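Probable transcriptional regulator (PDB 2FBI) probably binds DNA as a MarR-family transcriptional regulator, using a winged helix-turn-helix in each of two paired subunits. Local coordinates at the interface of chains A and B. Numbering follows the deposited sequence. Chains: chain A/B, probable transcriptional regulator.

Contact 1: the interface of chains A and B. Residues chain A 10, 13-14, 17, 130, 134; chain B 14, 130, 134.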
ATOM      1  N   LEU A  10      11.369   3.228   4.213  1.00 31.34           N
ATOM      2  CA  LEU A  10      10.918   1.836   4.178  1.00 29.77           C
ATOM      3  C   LEU A  10       9.476   1.692   3.675  1.00 28.79           C
ATOM      4  O   LEU A  10       9.164   0.850   2.833  1.00 28.34           O
ATOM      5  CB  LEU A  10      10.937   1.240   5.578  1.00 29.97           C
ATOM      6  CG  LEU A  10      10.507  -0.237   5.651  1.00 30.15           C
ATOM      7  CD1 LEU A  10      11.438  -1.095   4.787  1.00 32.32           C
ATOM      8  CD2 LEU A  10      10.494  -0.759   7.118  1.00 29.18           C
ATOM      9  N   THR A  13       8.901   2.848   0.083  1.00 30.71           N
ATOM     10  CA  THR A  13       9.586   1.805  -0.743  1.00 31.90           C
ATOM     11  C   THR A  13       8.807   0.475  -0.841  1.00 32.03           C
ATOM     12  O   THR A  13       8.723  -0.141  -1.913  1.00 31.68           O
ATOM     13  CB  THR A  13      11.041   1.586  -0.269  1.00 32.64           C
ATOM     14  OG1 THR A  13      11.737   2.808  -0.449  1.00 35.41           O
ATOM     15  CG2 THR A  13      11.778   0.531  -1.055  1.00 33.38           C
ATOM     16  N   LEU A  14       8.211   0.032   0.269  1.00 30.79           N
ATOM     17  CA  LEU A  14       7.251  -1.099   0.230  1.00 29.85           C
ATOM     18  C   LEU A  14       6.113  -0.912  -0.786  1.00 29.05           C
ATOM     19  O   LEU A  14       5.732  -1.833  -1.480  1.00 28.92           O
ATOM     20  CB  LEU A  14       6.616  -1.301   1.629  1.00 30.67           C
ATOM     21  CG  LEU A  14       7.580  -2.036   2.588  1.00 29.44           C
ATOM     22  CD1 LEU A  14       7.302  -1.717   4.073  1.00 28.38           C
ATOM     23  CD2 LEU A  14       7.522  -3.503   2.329  1.00 25.25           C
ATOM     24  N   ALA A  17       7.609  -0.828  -4.473  1.00 31.35           N
ATOM     25  CA  ALA A  17       7.782  -2.234  -4.822  1.00 31.82           C
ATOM     26  C   ALA A  17       6.471  -2.954  -5.136  1.00 32.29           C
ATOM     27  O   ALA A  17       6.423  -3.744  -6.087  1.00 32.60           O
ATOM     28  CB  ALA A  17       8.593  -2.993  -3.775  1.00 33.08           C
ATOM     29  N   LEU A 130      12.695 -12.343  -0.087  1.00 43.46           N
ATOM     30  CA  LEU A 130      11.905 -11.168   0.133  1.00 41.75           C
ATOM     31  C   LEU A 130      10.672 -11.506   1.013  1.00 40.88           C
ATOM     32  O   LEU A 130      10.392 -10.794   1.979  1.00 40.05           O
ATOM     33  CB  LEU A 130      11.457 -10.528  -1.211  1.00 41.89           C
ATOM     34  CG  LEU A 130      10.480  -9.366  -1.007  1.00 40.52           C
ATOM     35  CD1 LEU A 130      11.180  -8.263  -0.165  1.00 34.16           C
ATOM     36  CD2 LEU A 130       9.929  -8.837  -2.338  1.00 40.72           C
ATOM     37  N   LEU A 134       9.637 -10.221   4.549  1.00 40.67           N
ATOM     38  CA  LEU A 134       8.406  -9.490   4.742  1.00 40.11           C
ATOM     39  C   LEU A 134       7.529 -10.177   5.807  1.00 40.64           C
ATOM     40  O   LEU A 134       6.871  -9.523   6.582  1.00 38.47           O
ATOM     41  CB  LEU A 134       7.631  -9.401   3.428  1.00 39.95           C
ATOM     42  CG  LEU A 134       8.140  -8.479   2.296  1.00 37.57           C
ATOM     43  CD1 LEU A 134       7.363  -8.813   1.067  1.00 32.09           C
ATOM     44  CD2 LEU A 134       7.999  -7.009   2.685  1.00 32.48           C
TER
ATOM     45  N   LEU B  14       3.388  -7.414   1.022  1.00 30.79           N
ATOM     46  CA  LEU B  14       4.003  -6.063   1.022  1.00 29.85           C
ATOM     47  C   LEU B  14       3.208  -5.020   1.823  1.00 29.05           C
ATOM     48  O   LEU B  14       3.770  -4.214   2.537  1.00 28.92           O
ATOM     49  CB  LEU B  14       4.143  -5.547  -0.431  1.00 30.67           C
ATOM     50  CG  LEU B  14       5.349  -6.194  -1.150  1.00 29.44           C
ATOM     51  CD1 LEU B  14       5.182  -6.228  -2.684  1.00 28.38           C
ATOM     52  CD2 LEU B  14       6.603  -5.486  -0.757  1.00 25.25           C
ATOM     53  N   LEU B 130      16.288  -6.104   3.311  1.00 43.46           N
ATOM     54  CA  LEU B 130      14.942  -5.919   2.854  1.00 41.75           C
ATOM     55  C   LEU B 130      14.878  -4.756   1.830  1.00 40.88           C
ATOM     56  O   LEU B 130      14.274  -4.905   0.766  1.00 40.05           O
ATOM     57  CB  LEU B 130      13.972  -5.658   4.040  1.00 41.89           C
ATOM     58  CG  LEU B 130      12.560  -5.299   3.570  1.00 40.52           C
ATOM     59  CD1 LEU B 130      11.989  -6.483   2.743  1.00 34.16           C
ATOM     60  CD2 LEU B 130      11.650  -4.897   4.738  1.00 40.72           C
ATOM     61  N   LEU B 134      13.853  -4.730  -1.936  1.00 40.67           N
ATOM     62  CA  LEU B 134      12.721  -3.957  -2.391  1.00 40.11           C
ATOM     63  C   LEU B 134      13.145  -2.981  -3.507  1.00 40.64           C
ATOM     64  O   LEU B 134      12.409  -2.748  -4.437  1.00 38.47           O
ATOM     65  CB  LEU B 134      12.116  -3.168  -1.231  1.00 39.95           C
ATOM     66  CG  LEU B 134      11.320  -3.907  -0.131  1.00 37.57           C
ATOM     67  CD1 LEU B 134      11.107  -2.943   0.988  1.00 32.09           C
ATOM     68  CD2 LEU B 134      10.003  -4.449  -0.682  1.00 32.48           C
TER
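The backbone carbonyl O of B:Leu14 faces methyl CD2 of A:Leu14 at 3.8 Å, a packing contact rather than a bond, and the two-fold twin repeats it with the chains exchanged. Around this pair the interface is built from leucine branches. The two A:Leu14 and B:Leu14 side chains cross obliquely, CD2 against CD2 at 3.8 Å. In a second self-pair the side chains pass at a slant, and CD1 of A:Leu130 lies 3.5 Å from CD1 of B:Leu130, snug for two methyls. Both residues carry CG anti to the backbone N (chi1 173°), which swings the branch towards the partner chain. B:Leu134 packs against helix 10-22 of chain A. Its CB rests on methyl CG2 of A:Thr13. With CG anti to the carbonyl carbon (chi1 -72°) and chi2 at 168°, it sets CD1 against CD2 of A:Leu14 at 3.9 Å and CD2 against CB of A:Ala17 at 3.7 Å, one turn on. A:Leu134 repeats this on the other side, CD1 against CD2 of B:Leu14 and CD2 across CD1 of B:Leu130. Farther out, CD1 of A:Leu10 meets CD2 of B:Leu130 at 3.8 Å, the two side chains standing roughly at right angles. The patch illustrates how a two-fold axis can pair a leucine with its own copy from the other subunit. It lies where helices 10-22 and 124-138 of both chains converge, in the helical dimerisation region typical of the MarR family.

Contact 2: the interface of chains A and B. Residues chain A 131, 134-135, 138; chain B 13, 16-17.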
ATOM      1  N   LEU A 131       9.936 -12.531   0.596  1.00 40.23           N
ATOM      2  CA  LEU A 131       8.760 -13.041   1.282  1.00 42.24           C
ATOM      3  C   LEU A 131       9.050 -13.487   2.709  1.00 43.00           C
ATOM      4  O   LEU A 131       8.266 -13.186   3.615  1.00 43.21           O
ATOM      5  CB  LEU A 131       8.123 -14.192   0.507  1.00 41.44           C
ATOM      6  CG  LEU A 131       7.433 -13.749  -0.766  1.00 43.28           C
ATOM      7  CD1 LEU A 131       7.302 -14.910  -1.705  1.00 42.26           C
ATOM      8  CD2 LEU A 131       6.052 -13.111  -0.447  1.00 43.79           C
ATOM      9  N   LEU A 134       9.637 -10.221   4.549  1.00 40.67           N
ATOM     10  CA  LEU A 134       8.406  -9.490   4.742  1.00 40.11           C
ATOM     11  C   LEU A 134       7.529 -10.177   5.807  1.00 40.64           C
ATOM     12  O   LEU A 134       6.871  -9.523   6.582  1.00 38.47           O
ATOM     13  CB  LEU A 134       7.631  -9.401   3.428  1.00 39.95           C
ATOM     14  CG  LEU A 134       8.140  -8.479   2.296  1.00 37.57           C
ATOM     15  CD1 LEU A 134       7.363  -8.813   1.067  1.00 32.09           C
ATOM     16  CD2 LEU A 134       7.999  -7.009   2.685  1.00 32.48           C
ATOM     17  N   ASN A 135       7.511 -11.500   5.793  1.00 42.04           N
ATOM     18  CA  ASN A 135       6.808 -12.267   6.819  1.00 44.68           C
ATOM     19  C   ASN A 135       7.359 -11.957   8.223  1.00 44.32           C
ATOM     20  O   ASN A 135       6.594 -11.774   9.160  1.00 44.53           O
ATOM     21  CB  ASN A 135       6.763 -13.752   6.440  1.00 44.94           C
ATOM     22  CG  ASN A 135       5.625 -14.057   5.443  1.00 48.85           C
ATOM     23  OD1 ASN A 135       4.565 -13.379   5.451  1.00 50.86           O
ATOM     24  ND2 ASN A 135       5.826 -15.090   4.591  1.00 52.58           N
ATOM     25  N   LYS A 138       6.304  -8.279   9.406  1.00 39.13           N
ATOM     26  CA  LYS A 138       4.954  -8.229   9.918  1.00 40.93           C
ATOM     27  C   LYS A 138       4.935  -8.580  11.412  1.00 42.09           C
ATOM     28  O   LYS A 138       4.107  -8.075  12.146  1.00 42.54           O
ATOM     29  CB  LYS A 138       4.038  -9.178   9.159  1.00 41.03           C
ATOM     30  CG  LYS A 138       4.051  -8.988   7.645  1.00 40.26           C
ATOM     31  CD  LYS A 138       2.806  -9.471   7.032  1.00 39.58           C
ATOM     32  CE  LYS A 138       2.127 -10.578   7.821  1.00 38.69           C
ATOM     33  NZ  LYS A 138       1.259 -11.390   6.933  1.00 36.68           N
TER
ATOM     34  N   THR B  13       1.114  -9.222   1.031  1.00 30.71           N
ATOM     35  CA  THR B  13       2.202  -9.308   2.055  1.00 31.90           C
ATOM     36  C   THR B  13       3.061  -8.029   2.161  1.00 32.03           C
ATOM     37  O   THR B  13       3.411  -7.582   3.263  1.00 31.68           O
ATOM     38  CB  THR B  13       3.071 -10.568   1.839  1.00 32.64           C
ATOM     39  OG1 THR B  13       2.231 -11.698   2.003  1.00 35.41           O
ATOM     40  CG2 THR B  13       4.198 -10.699   2.833  1.00 33.38           C
ATOM     41  N   GLN B  16       0.690  -5.623   4.190  1.00 29.56           N
ATOM     42  CA  GLN B  16       0.699  -6.022   5.637  1.00 30.37           C
ATOM     43  C   GLN B  16       2.032  -5.706   6.320  1.00 30.93           C
ATOM     44  O   GLN B  16       2.046  -5.114   7.393  1.00 30.60           O
ATOM     45  CB  GLN B  16       0.350  -7.504   5.785  1.00 29.95           C
ATOM     46  CG  GLN B  16      -1.023  -7.892   5.220  1.00 27.89           C
ATOM     47  CD  GLN B  16      -1.194  -9.409   5.113  1.00 30.22           C
ATOM     48  OE1 GLN B  16      -0.252 -10.122   4.855  1.00 34.45           O
ATOM     49  NE2 GLN B  16      -2.414  -9.885   5.246  1.00 29.71           N
ATOM     50  N   ALA B  17       3.168  -6.031   5.672  1.00 31.35           N
ATOM     51  CA  ALA B  17       4.447  -5.549   6.182  1.00 31.82           C
ATOM     52  C   ALA B  17       4.506  -4.032   6.358  1.00 32.29           C
ATOM     53  O   ALA B  17       5.046  -3.556   7.364  1.00 32.60           O
ATOM     54  CB  ALA B  17       5.627  -6.058   5.357  1.00 33.08           C
TER
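Still helical in its backbone torsions at the very end of helix 124-138, A:Lys138 passes at a slant over B:Gln16 and B:Ala17 of helix 10-22, a pairing of terminal helices characteristic of MarR-family dimers. The lysine makes contact from CG to NZ. Its CG sits 3.8 Å from CA of B:Ala17, so the aliphatic chain runs close over the partner backbone. Next along, CD presses against CB of B:Gln16 at 3.4 Å. A bend at chi3, near-eclipsed at -27°, then turns the end of the chain towards the glutamine side-chain amide. There the side-chain nitrogen NZ donates a hydrogen bond to OE1 of B:Gln16 at 2.9 Å. The angle at the carbonyl oxygen is 121°, but the nitrogen stands above the carbonyl plane, 59° out of it, and so misses the lone-pair directions. B:Gln16 stays extended beyond CG, bringing its amide out to the lysine tip while its CB supports the lysine stem. One turn back along the lysine's helix, packing becomes apolar, where the leucine contacts with alanine and threonine recur with the chains exchanged, A:Leu134 lying on B:Ala17 and B:Thr13. Methyl CG2 of B:Thr13 lies anti to its own backbone N, which directs it into chain A. The same methyl also meets OD1 of A:Asn135, at 3.8 Å, the asparagine and threonine side chains being roughly perpendicular. CD2 of A:Leu131 stays back, 4.5 Å from CG2 of B:Thr13.

Contact 3: the interface of chains A and B. Residues chain A 115, 127, 130-131, 134; chain B 10, 13-14.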
ATOM      1  N   TYR A 115       2.958 -14.696 -11.606  1.00 35.44           N
ATOM      2  CA  TYR A 115       4.019 -14.971 -10.623  1.00 34.75           C
ATOM      3  C   TYR A 115       5.258 -15.635 -11.243  1.00 34.98           C
ATOM      4  O   TYR A 115       6.366 -15.342 -10.842  1.00 35.01           O
ATOM      5  CB  TYR A 115       3.506 -15.829  -9.430  1.00 34.95           C
ATOM      6  CG  TYR A 115       2.956 -14.973  -8.331  1.00 34.10           C
ATOM      7  CD1 TYR A 115       1.595 -14.968  -8.058  1.00 31.57           C
ATOM      8  CD2 TYR A 115       3.804 -14.086  -7.612  1.00 33.85           C
ATOM      9  CE1 TYR A 115       1.072 -14.147  -7.035  1.00 33.75           C
ATOM     10  CE2 TYR A 115       3.291 -13.263  -6.621  1.00 35.28           C
ATOM     11  CZ  TYR A 115       1.922 -13.301  -6.332  1.00 33.16           C
ATOM     12  OH  TYR A 115       1.403 -12.474  -5.368  1.00 34.32           O
ATOM     13  N   LEU A 127      12.935 -13.904  -4.597  1.00 50.02           N
ATOM     14  CA  LEU A 127      11.523 -13.840  -4.281  1.00 49.72           C
ATOM     15  C   LEU A 127      11.243 -14.492  -2.906  1.00 49.81           C
ATOM     16  O   LEU A 127      10.465 -13.970  -2.101  1.00 49.65           O
ATOM     17  CB  LEU A 127      10.722 -14.545  -5.362  1.00 49.32           C
ATOM     18  CG  LEU A 127       9.399 -13.969  -5.855  1.00 49.57           C
ATOM     19  CD1 LEU A 127       8.490 -15.095  -6.306  1.00 51.09           C
ATOM     20  CD2 LEU A 127       8.698 -13.123  -4.823  1.00 48.24           C
ATOM     21  N   LEU A 130      12.695 -12.343  -0.087  1.00 43.46           N
ATOM     22  CA  LEU A 130      11.905 -11.168   0.133  1.00 41.75           C
ATOM     23  C   LEU A 130      10.672 -11.506   1.013  1.00 40.88           C
ATOM     24  O   LEU A 130      10.392 -10.794   1.979  1.00 40.05           O
ATOM     25  CB  LEU A 130      11.457 -10.528  -1.211  1.00 41.89           C
ATOM     26  CG  LEU A 130      10.480  -9.366  -1.007  1.00 40.52           C
ATOM     27  CD1 LEU A 130      11.180  -8.263  -0.165  1.00 34.16           C
ATOM     28  CD2 LEU A 130       9.929  -8.837  -2.338  1.00 40.72           C
ATOM     29  N   LEU A 131       9.936 -12.531   0.596  1.00 40.23           N
ATOM     30  CA  LEU A 131       8.760 -13.041   1.282  1.00 42.24           C
ATOM     31  C   LEU A 131       9.050 -13.487   2.709  1.00 43.00           C
ATOM     32  O   LEU A 131       8.266 -13.186   3.615  1.00 43.21           O
ATOM     33  CB  LEU A 131       8.123 -14.192   0.507  1.00 41.44           C
ATOM     34  CG  LEU A 131       7.433 -13.749  -0.766  1.00 43.28           C
ATOM     35  CD1 LEU A 131       7.302 -14.910  -1.705  1.00 42.26           C
ATOM     36  CD2 LEU A 131       6.052 -13.111  -0.447  1.00 43.79           C
ATOM     37  N   LEU A 134       9.637 -10.221   4.549  1.00 40.67           N
ATOM     38  CA  LEU A 134       8.406  -9.490   4.742  1.00 40.11           C
ATOM     39  C   LEU A 134       7.529 -10.177   5.807  1.00 40.64           C
ATOM     40  O   LEU A 134       6.871  -9.523   6.582  1.00 38.47           O
ATOM     41  CB  LEU A 134       7.631  -9.401   3.428  1.00 39.95           C
ATOM     42  CG  LEU A 134       8.140  -8.479   2.296  1.00 37.57           C
ATOM     43  CD1 LEU A 134       7.363  -8.813   1.067  1.00 32.09           C
ATOM     44  CD2 LEU A 134       7.999  -7.009   2.685  1.00 32.48           C
TER
ATOM     45  N   LEU B  10       2.435 -12.014  -2.678  1.00 31.34           N
ATOM     46  CA  LEU B  10       3.494 -11.009  -2.574  1.00 29.77           C
ATOM     47  C   LEU B  10       2.952  -9.601  -2.292  1.00 28.79           C
ATOM     48  O   LEU B  10       3.447  -8.877  -1.430  1.00 28.34           O
ATOM     49  CB  LEU B  10       4.257 -10.911  -3.888  1.00 29.97           C
ATOM     50  CG  LEU B  10       5.418  -9.898  -3.879  1.00 30.15           C
ATOM     51  CD1 LEU B  10       6.435 -10.281  -2.798  1.00 32.32           C
ATOM     52  CD2 LEU B  10       6.112  -9.810  -5.271  1.00 29.18           C
ATOM     53  N   THR B  13       1.114  -9.222   1.031  1.00 30.71           N
ATOM     54  CA  THR B  13       2.202  -9.308   2.055  1.00 31.90           C
ATOM     55  C   THR B  13       3.061  -8.029   2.161  1.00 32.03           C
ATOM     56  O   THR B  13       3.411  -7.582   3.263  1.00 31.68           O
ATOM     57  CB  THR B  13       3.071 -10.568   1.839  1.00 32.64           C
ATOM     58  OG1 THR B  13       2.231 -11.698   2.003  1.00 35.41           O
ATOM     59  CG2 THR B  13       4.198 -10.699   2.833  1.00 33.38           C
ATOM     60  N   LEU B  14       3.388  -7.414   1.022  1.00 30.79           N
ATOM     61  CA  LEU B  14       4.003  -6.063   1.022  1.00 29.85           C
ATOM     62  C   LEU B  14       3.208  -5.020   1.823  1.00 29.05           C
ATOM     63  O   LEU B  14       3.770  -4.214   2.537  1.00 28.92           O
ATOM     64  CB  LEU B  14       4.143  -5.547  -0.431  1.00 30.67           C
ATOM     65  CG  LEU B  14       5.349  -6.194  -1.150  1.00 29.44           C
ATOM     66  CD1 LEU B  14       5.182  -6.228  -2.684  1.00 28.38           C
ATOM     67  CD2 LEU B  14       6.603  -5.486  -0.757  1.00 25.25           C
TER
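Methyl CD1 of B:Leu10 packs against an apolar surface of chain A formed by A:Leu127, A:Leu130 and A:Leu131. CD2 of A:Leu131 is 3.7 Å from that methyl, and CD2 of A:Leu130 is 3.8 Å from it. Both of these side chains stand at about right angles to the incoming leucine, and its CD1 meets their CD2 methyls. A:Leu127 adds a looser contact through CD2 at 4.2 Å. The first torsion of B:Leu10 helps to explain the approach: with CG opposite the backbone N (chi1 -179°), the side chain leaves its helix nearly at right angles and points into chain A. A:Leu134, packed on B:Thr13 and B:Leu14, continues the apolar surface along the next turn. Outward, the aromatic ring of A:Tyr115 borders this surface. CB of B:Leu10 lies at the edge of this ring, in its plane, 3.7 Å from CE2. Just beyond, the phenol oxygen OH of A:Tyr115 accepts a hydrogen bond from the backbone N of B:Leu10 at 2.9 Å. The bond is bent, 132° at the hydrogen. Because B:Leu10 opens helix 10-22, its N-H has no preceding helical turn to supply a carbonyl; the partner's tyrosine may take that role, and probably steadies the helix start. The site thus joins the N-terminal helix of chain B to two chain A helices, 98-122 and 124-138.

The three contacts are neighbouring parts of one surface: the C-alpha centres of contact 1 lie about 8 Å from those of contact 2 and of contact 3, while contacts 2 and 3 are about 7 Å apart. A:Leu134 belongs to all three. Contacts 1 and 3 also share A:Leu130 and B:Leu14, and contacts 2 and 3 share A:Leu131 and B:Thr13. Contact 1 straddles the two-fold axis, whereas contacts 2 and 3 flank it and recur with the chains exchanged. Such continuity suggests that the terminal helices form a single dimerisation unit, which probably sets the spacing of the DNA-binding lobes.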